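Local coordinates for protein isomaltose glucohydrolase (Kribbella flavida, PDB 5Z3E) that hydrolyses the alpha-1,6-glucosidic linkage of isomaltose from its non-reducing end, releasing beta-D-glucose and D-glucose, at residues H44-I49 with E82-Y87. The protein carries 1 engineered substitution. Numbering follows the deposited sequence.
Sequences HSHAVI and EGISRY
I84 and Y87, one turn apart on helix 74-87, meet I49 and H46 of helix 32-52; the short axes stay 10.6 Å apart at 123°, and side chains alone bridge them. On the far side of 82-87, E82 OE2 takes the N-H of R86 NE, 2.8 Å away, from above the carboxylate plane, and is also salt-bridged to R166 of helix 151-167. R86 NH1 continues this charge network to D393 and E394 near the C-terminal end of helix 382-394. The I84 side chain leaves its helix alongside the contact, and its torsions turn the end inward: with CG1 anti to the carbonyl carbon (chi1 -68°), CD1 is brought tip to tip against I49 CG2, 3.6 Å away. The same I84 CD1 lies 3.9 Å from H46 CD2, obliquely to the imidazole, and Y59 touches both isoleucines. Y87 then reaches across the H46 side chain at about a right angle. The ring planes are nearly parallel, 8° apart, but slid so that they barely overlap; Y87 CE2 sits over one imidazole face, 3.4 Å from H46 CG. Over one face of the phenol ring lies H46 CB, 3.7 Å from the Y87 ring centroid and close to its normal, a CH-pi contact. H46 NE2 is hydrogen-bonded to D89 OD2 just beyond the helix end, which probably helps fix the rotation of the imidazole. Trimming Y87 to an alanine is likely to leave this imidazole face and CB without their aromatic cover and the ring freer to shift. With no hydrogen bond or salt bridge between 44-49 and 82-87, and H46 NE2 turned to D89 instead, the two helices are joined here by dispersion and CH-pi packing, dependent on fit of shape rather than on charge.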
loop_
_atom_site.group_PDB
_atom_site.type_symbol
_atom_site.label_atom_id
_atom_site.label_comp_id
_atom_site.label_asym_id
_atom_site.label_seq_id
_atom_site.Cartn_x
_atom_site.Cartn_y
_atom_site.Cartn_z
ATOM N N HIS A 44 6.171 -20.179 2.608
ATOM C CA HIS A 44 4.759 -20.235 2.901
ATOM C C HIS A 44 4.037 -18.986 2.416
ATOM O O HIS A 44 2.910 -19.078 1.935
ATOM C CB HIS A 44 4.520 -20.432 4.407
ATOM C CG HIS A 44 3.087 -20.386 4.792
ATOM N ND1 HIS A 44 2.191 -21.399 4.475
ATOM C CD2 HIS A 44 2.357 -19.419 5.395
ATOM C CE1 HIS A 44 0.989 -21.055 4.887
ATOM N NE2 HIS A 44 1.059 -19.870 5.456
ATOM N N SER A 45 4.670 -17.824 2.544
ATOM C CA SER A 45 4.062 -16.588 2.080
ATOM C C SER A 45 3.784 -16.644 0.587
ATOM O O SER A 45 2.709 -16.249 0.124
ATOM C CB SER A 45 4.956 -15.399 2.406
ATOM O OG SER A 45 4.990 -15.126 3.807
ATOM N N HIS A 46 4.765 -17.074 -0.196
ATOM C CA HIS A 46 4.537 -17.242 -1.618
ATOM C C HIS A 46 3.412 -18.225 -1.883
ATOM O O HIS A 46 2.536 -17.992 -2.732
ATOM C CB HIS A 46 5.816 -17.689 -2.305
ATOM C CG HIS A 46 5.582 -18.137 -3.713
ATOM N ND1 HIS A 46 5.453 -19.444 -4.057
ATOM C CD2 HIS A 46 5.418 -17.434 -4.861
ATOM C CE1 HIS A 46 5.201 -19.522 -5.351
ATOM N NE2 HIS A 46 5.189 -18.322 -5.869
ATOM N N ALA A 47 3.392 -19.353 -1.164
ATOM C CA ALA A 47 2.395 -20.372 -1.387
ATOM C C ALA A 47 0.999 -19.888 -1.059
ATOM O O ALA A 47 0.064 -20.155 -1.817
ATOM C CB ALA A 47 2.734 -21.635 -0.583
ATOM N N VAL A 48 0.819 -19.195 0.043
ATOM C CA VAL A 48 -0.514 -18.824 0.436
ATOM C C VAL A 48 -1.058 -17.699 -0.473
ATOM O O VAL A 48 -2.242 -17.678 -0.788
ATOM C CB VAL A 48 -0.580 -18.551 1.953
ATOM C CG1 VAL A 48 0.085 -17.237 2.274
ATOM C CG2 VAL A 48 -1.990 -18.546 2.466
ATOM N N ILE A 49 -0.191 -16.803 -0.939
ATOM C CA ILE A 49 -0.626 -15.771 -1.871
ATOM C C ILE A 49 -1.059 -16.400 -3.189
ATOM O O ILE A 49 -2.127 -16.100 -3.738
ATOM C CB ILE A 49 0.490 -14.726 -2.088
ATOM C CG1 ILE A 49 0.678 -13.851 -0.844
ATOM C CG2 ILE A 49 0.186 -13.876 -3.309
ATOM C CD1 ILE A 49 1.978 -13.087 -0.813
ATOM N N GLU A 82 4.233 -6.882 -5.508
ATOM C CA GLU A 82 5.643 -6.529 -5.394
ATOM C C GLU A 82 6.408 -7.597 -4.621
ATOM O O GLU A 82 7.522 -7.958 -5.012
ATOM C CB GLU A 82 5.784 -5.144 -4.746
ATOM C CG GLU A 82 7.204 -4.738 -4.414
ATOM C CD GLU A 82 8.172 -4.559 -5.574
ATOM O OE1 GLU A 82 7.803 -4.744 -6.752
ATOM O OE2 GLU A 82 9.353 -4.229 -5.257
ATOM N N GLY A 83 5.843 -8.103 -3.534
ATOM C CA GLY A 83 6.491 -9.206 -2.831
ATOM C C GLY A 83 6.665 -10.425 -3.698
ATOM O O GLY A 83 7.717 -11.063 -3.699
ATOM N N ILE A 84 5.631 -10.763 -4.480
ATOM C CA ILE A 84 5.678 -11.917 -5.358
ATOM C C ILE A 84 6.693 -11.719 -6.486
ATOM O O ILE A 84 7.411 -12.649 -6.869
ATOM C CB ILE A 84 4.261 -12.216 -5.897
ATOM C CG1 ILE A 84 3.332 -12.696 -4.773
ATOM C CG2 ILE A 84 4.279 -13.188 -7.068
ATOM C CD1 ILE A 84 3.719 -14.045 -4.150
ATOM N N SER A 85 6.751 -10.507 -7.031
ATOM C CA SER A 85 7.703 -10.185 -8.080
ATOM C C SER A 85 9.140 -10.298 -7.579
ATOM O O SER A 85 10.007 -10.869 -8.250
ATOM C CB SER A 85 7.428 -8.773 -8.603
ATOM O OG SER A 85 8.374 -8.413 -9.588
ATOM N N ARG A 86 9.399 -9.799 -6.373
ATOM C CA ARG A 86 10.718 -9.960 -5.747
ATOM C C ARG A 86 11.057 -11.407 -5.508
ATOM O O ARG A 86 12.202 -11.824 -5.682
ATOM C CB ARG A 86 10.767 -9.179 -4.436
ATOM C CG ARG A 86 10.889 -7.679 -4.606
ATOM C CD ARG A 86 10.680 -6.965 -3.301
ATOM N NE ARG A 86 10.965 -5.538 -3.316
ATOM C CZ ARG A 86 11.977 -4.933 -2.707
ATOM N NH1 ARG A 86 12.917 -5.624 -2.097
ATOM N NH2 ARG A 86 12.036 -3.613 -2.696
ATOM N N TYR A 87 10.070 -12.204 -5.100
ATOM C CA TYR A 87 10.267 -13.626 -4.880
ATOM C C TYR A 87 10.625 -14.330 -6.168
ATOM O O TYR A 87 11.290 -15.369 -6.130
ATOM C CB TYR A 87 8.998 -14.236 -4.274
ATOM C CG TYR A 87 9.152 -15.627 -3.746
ATOM C CD1 TYR A 87 9.570 -15.830 -2.442
ATOM C CD2 TYR A 87 8.857 -16.732 -4.506
ATOM C CE1 TYR A 87 9.697 -17.096 -1.918
ATOM C CE2 TYR A 87 9.003 -18.038 -3.968
ATOM C CZ TYR A 87 9.420 -18.183 -2.683
ATOM O OH TYR A 87 9.571 -19.463 -2.122
#